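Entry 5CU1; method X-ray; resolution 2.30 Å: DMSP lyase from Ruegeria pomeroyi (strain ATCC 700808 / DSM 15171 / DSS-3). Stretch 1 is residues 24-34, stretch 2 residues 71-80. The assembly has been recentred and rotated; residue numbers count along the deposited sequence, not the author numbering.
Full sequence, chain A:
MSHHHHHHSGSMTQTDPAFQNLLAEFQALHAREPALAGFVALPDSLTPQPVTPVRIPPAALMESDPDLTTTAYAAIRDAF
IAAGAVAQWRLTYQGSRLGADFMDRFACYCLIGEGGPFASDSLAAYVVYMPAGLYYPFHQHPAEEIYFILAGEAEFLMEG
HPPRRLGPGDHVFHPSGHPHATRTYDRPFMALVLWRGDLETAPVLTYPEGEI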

# COMPACT_ATOMS: atom_id res chain seq x y z
N ALA A 24 -5.60 -14.39 5.01
CA ALA A 24 -5.39 -14.92 6.25
C ALA A 24 -4.36 -14.33 7.14
O ALA A 24 -4.62 -14.24 8.26
CB ALA A 24 -5.30 -16.39 6.16
N GLU A 25 -3.29 -13.80 6.57
CA GLU A 25 -2.44 -12.97 7.29
C GLU A 25 -2.96 -11.54 7.53
O GLU A 25 -2.76 -11.09 8.53
CB GLU A 25 -1.04 -12.96 6.82
CG GLU A 25 -0.23 -14.15 6.91
CD GLU A 25 0.08 -14.62 8.23
OE1 GLU A 25 -0.08 -14.10 9.20
OE2 GLU A 25 0.39 -15.69 8.27
N PHE A 26 -3.70 -11.00 6.57
CA PHE A 26 -4.46 -9.81 6.67
C PHE A 26 -5.53 -9.77 7.78
O PHE A 26 -5.48 -8.90 8.50
CB PHE A 26 -4.83 -9.18 5.32
CG PHE A 26 -5.65 -8.00 5.45
CD1 PHE A 26 -5.15 -6.89 5.90
CD2 PHE A 26 -6.99 -8.06 5.25
CE1 PHE A 26 -5.93 -5.85 6.19
CE2 PHE A 26 -7.77 -6.97 5.51
CZ PHE A 26 -7.22 -5.86 5.95
N GLN A 27 -6.40 -10.76 7.78
CA GLN A 27 -7.53 -10.98 8.64
C GLN A 27 -7.16 -11.05 10.10
O GLN A 27 -7.81 -10.53 10.93
CB GLN A 27 -8.30 -12.20 8.13
CG GLN A 27 -9.14 -11.90 6.98
CD GLN A 27 -9.68 -13.07 6.31
OE1 GLN A 27 -9.07 -14.01 6.28
NE2 GLN A 27 -10.88 -12.98 5.79
N ALA A 28 -6.07 -11.75 10.35
CA ALA A 28 -5.45 -11.85 11.64
C ALA A 28 -4.77 -10.73 12.07
O ALA A 28 -4.87 -10.52 13.09
CB ALA A 28 -4.57 -13.05 11.74
N LEU A 29 -4.23 -9.84 11.33
CA LEU A 29 -3.64 -8.60 11.84
C LEU A 29 -4.48 -7.51 12.06
O LEU A 29 -4.24 -6.76 12.82
CB LEU A 29 -2.65 -8.16 10.78
CG LEU A 29 -2.02 -6.84 10.80
CD1 LEU A 29 -1.00 -6.86 11.81
CD2 LEU A 29 -1.53 -6.58 9.56
N HIS A 30 -5.53 -7.52 11.39
CA HIS A 30 -6.58 -6.68 11.46
C HIS A 30 -7.20 -6.81 12.79
O HIS A 30 -7.28 -5.88 13.46
CB HIS A 30 -7.57 -7.00 10.50
CG HIS A 30 -8.73 -6.09 10.46
ND1 HIS A 30 -9.83 -6.26 11.19
CD2 HIS A 30 -8.94 -4.99 9.76
CE1 HIS A 30 -10.68 -5.35 10.89
NE2 HIS A 30 -10.17 -4.57 10.02
N ALA A 31 -7.53 -7.98 13.10
CA ALA A 31 -7.83 -8.34 14.33
C ALA A 31 -6.90 -8.04 15.48
O ALA A 31 -7.39 -7.61 16.39
CB ALA A 31 -8.53 -9.66 14.44
N ARG A 32 -5.63 -8.15 15.40
CA ARG A 32 -4.73 -7.80 16.45
C ARG A 32 -4.36 -6.37 16.69
O ARG A 32 -3.79 -6.03 17.66
CB ARG A 32 -3.48 -8.57 16.38
CG ARG A 32 -3.43 -9.76 15.59
CD ARG A 32 -2.12 -10.51 15.78
NE ARG A 32 -1.13 -10.07 14.97
CZ ARG A 32 -0.84 -10.56 13.84
NH1 ARG A 32 -1.26 -11.58 13.35
NH2 ARG A 32 0.08 -10.03 13.27
N GLU A 33 -4.71 -5.56 15.75
CA GLU A 33 -4.36 -4.23 15.63
C GLU A 33 -5.48 -3.27 15.66
O GLU A 33 -6.11 -3.12 14.79
CB GLU A 33 -3.48 -3.97 14.36
CG GLU A 33 -2.10 -4.60 14.26
CD GLU A 33 -1.04 -4.06 15.08
OE1 GLU A 33 -1.13 -3.13 15.51
OE2 GLU A 33 -0.14 -4.50 15.29
N PRO A 34 -5.64 -2.52 16.74
CA PRO A 34 -6.78 -1.63 16.92
C PRO A 34 -7.01 -0.50 15.94
O PRO A 34 -8.07 -0.13 15.70
CB PRO A 34 -6.52 -1.10 18.32
CG PRO A 34 -5.68 -2.01 18.90
CD PRO A 34 -4.83 -2.52 17.96
N THR A 71 9.50 -5.86 13.52
CA THR A 71 9.21 -6.31 14.86
C THR A 71 8.30 -7.47 14.86
O THR A 71 8.69 -8.49 14.95
CB THR A 71 8.67 -5.13 15.56
OG1 THR A 71 7.75 -4.52 14.76
CG2 THR A 71 9.72 -4.23 15.69
N ALA A 72 7.08 -7.23 14.64
CA ALA A 72 6.03 -8.13 14.76
C ALA A 72 5.28 -8.61 13.56
O ALA A 72 4.42 -9.23 13.78
CB ALA A 72 5.11 -7.49 15.71
N TYR A 73 5.71 -8.34 12.35
CA TYR A 73 5.00 -8.28 11.09
C TYR A 73 5.66 -8.96 9.90
O TYR A 73 5.26 -8.83 8.88
CB TYR A 73 4.62 -6.79 10.74
CG TYR A 73 3.96 -5.97 11.82
CD1 TYR A 73 2.73 -6.26 12.22
CD2 TYR A 73 4.63 -5.02 12.53
CE1 TYR A 73 2.18 -5.62 13.24
CE2 TYR A 73 4.07 -4.35 13.51
CZ TYR A 73 2.81 -4.63 13.84
OH TYR A 73 2.22 -4.12 14.75
N ALA A 74 6.56 -9.86 10.13
CA ALA A 74 7.18 -10.74 9.17
C ALA A 74 6.37 -11.62 8.44
O ALA A 74 6.56 -11.77 7.34
CB ALA A 74 8.34 -11.44 9.72
N ALA A 75 5.32 -12.15 8.99
CA ALA A 75 4.45 -13.03 8.21
C ALA A 75 3.78 -12.50 6.98
O ALA A 75 3.77 -13.07 6.05
CB ALA A 75 3.48 -13.72 9.09
N ILE A 76 3.22 -11.34 7.19
CA ILE A 76 2.43 -10.61 6.27
C ILE A 76 3.22 -9.98 5.26
O ILE A 76 2.88 -10.04 4.26
CB ILE A 76 1.29 -9.77 6.94
CG1 ILE A 76 0.32 -9.30 5.94
CG2 ILE A 76 1.82 -8.65 7.70
CD1 ILE A 76 -0.78 -8.49 6.39
N ARG A 77 4.27 -9.41 5.66
CA ARG A 77 5.29 -9.04 4.86
C ARG A 77 5.76 -10.08 3.84
O ARG A 77 5.82 -9.77 2.81
CB ARG A 77 6.35 -8.54 5.67
CG ARG A 77 7.54 -8.01 4.94
CD ARG A 77 8.66 -8.89 5.04
NE ARG A 77 9.58 -8.71 6.05
CZ ARG A 77 10.44 -9.53 6.59
NH1 ARG A 77 10.66 -10.68 6.55
NH2 ARG A 77 11.11 -9.08 7.34
N ASP A 78 6.10 -11.26 4.26
CA ASP A 78 6.50 -12.39 3.48
C ASP A 78 5.45 -12.86 2.54
O ASP A 78 5.66 -13.03 1.48
CB ASP A 78 7.18 -13.47 4.28
CG ASP A 78 8.42 -13.00 5.06
OD1 ASP A 78 9.09 -12.20 4.80
OD2 ASP A 78 8.82 -13.45 5.99
N ALA A 79 4.28 -12.86 3.03
CA ALA A 79 3.12 -13.01 2.30
C ALA A 79 2.78 -12.01 1.24
O ALA A 79 2.65 -12.38 0.28
CB ALA A 79 2.05 -13.38 3.19
N PHE A 80 2.98 -10.76 1.46
CA PHE A 80 2.98 -9.73 0.51
C PHE A 80 4.00 -10.00 -0.74
O PHE A 80 3.70 -9.82 -1.81
CB PHE A 80 2.97 -8.29 1.13
CG PHE A 80 1.63 -7.69 1.51
CD1 PHE A 80 0.63 -7.62 0.64
CD2 PHE A 80 1.38 -7.21 2.82
CE1 PHE A 80 -0.51 -7.12 1.02
CE2 PHE A 80 0.21 -6.69 3.15
CZ PHE A 80 -0.73 -6.66 2.27

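Two helical segments of the DMSP lyase chain, far apart in sequence, pack against each other with their N-to-C directions inclined at 149°, so that they run roughly antiparallel. Their axes approach to 9.4 Å, and the backbones come nearest where the CA atoms of Glu25 and Ile76 lie 5.5 Å apart. Because of the antiparallel course, the start of stretch 2 meets the end of stretch 1, and moving forward along the second segment means moving backward along the first. The contact is modest, burying 371 Å² over both sides, and is mostly apolar.

Thr71 lies beyond reach of the first stretch, and contact begins lightly at Ala72. Its CB points toward the other segment, but its one contact is made by the backbone, with NH2 of Arg32 4.4 Å from O of Ala72. At that distance the pair is a loose approach between two exposed residues.

Tyr73, at the N-cap position of the second helix, supplies the polar anchor. Its CA-to-CB bond points sideways, but with chi1 in the m well the ring extends so that its end comes nearer to the first stretch. There the phenol donates a hydrogen bond from Tyr73 OH to Glu33 OE2, very short at 2.5 Å and the only hydrogen bond between the two segments. The acceptor, Glu33, is itself an N-cap residue, right before a further helix; its side chain, m at both chi1 and chi2, directs the carboxylate to the hydroxyl. The same ring also has an apolar neighbour: Leu29 CD1 lies 3.7 Å from Tyr73 CE1. Both Leu29 CD1 and Glu33 OE2 sit at the ring edge, near its plane, so this tyrosine combines a polar link with hydrocarbon packing.

Ala74 is out of reach of the first stretch, whereas Ala75, one residue on, points its CB toward it. The methyl carbon, Ala75 CB, lies 3.6 Å from Glu25 OE1, a van der Waals approach that offers the carboxylate no hydrogen-bond donor.

Ile76 makes the most extensive contact, with the largest area covered by the opposing stretch. Its chi angles are both t, an extended conformation that carries CD1 in among the residues of the first helix. Ile76 CD1 lies 3.8 Å from Leu29 CD2, 4.2 Å from Phe26 CB and 3.9 Å from the backbone O of Glu25. At the base of the side chain, Ile76 CB is 4.0 Å from Glu25 CB, in keeping with the close backbone approach here.

Arg77 and Asp78 make no contact with stretch 1 and instead pair with each other through a salt bridge, with Arg77 NH1 2.8 Å from Asp78 OD1. The helix then brings Ala79 back to the interface, where its CB lies 4.4 Å from Glu25 CG. Phe80 closes the stretch without a direct contact.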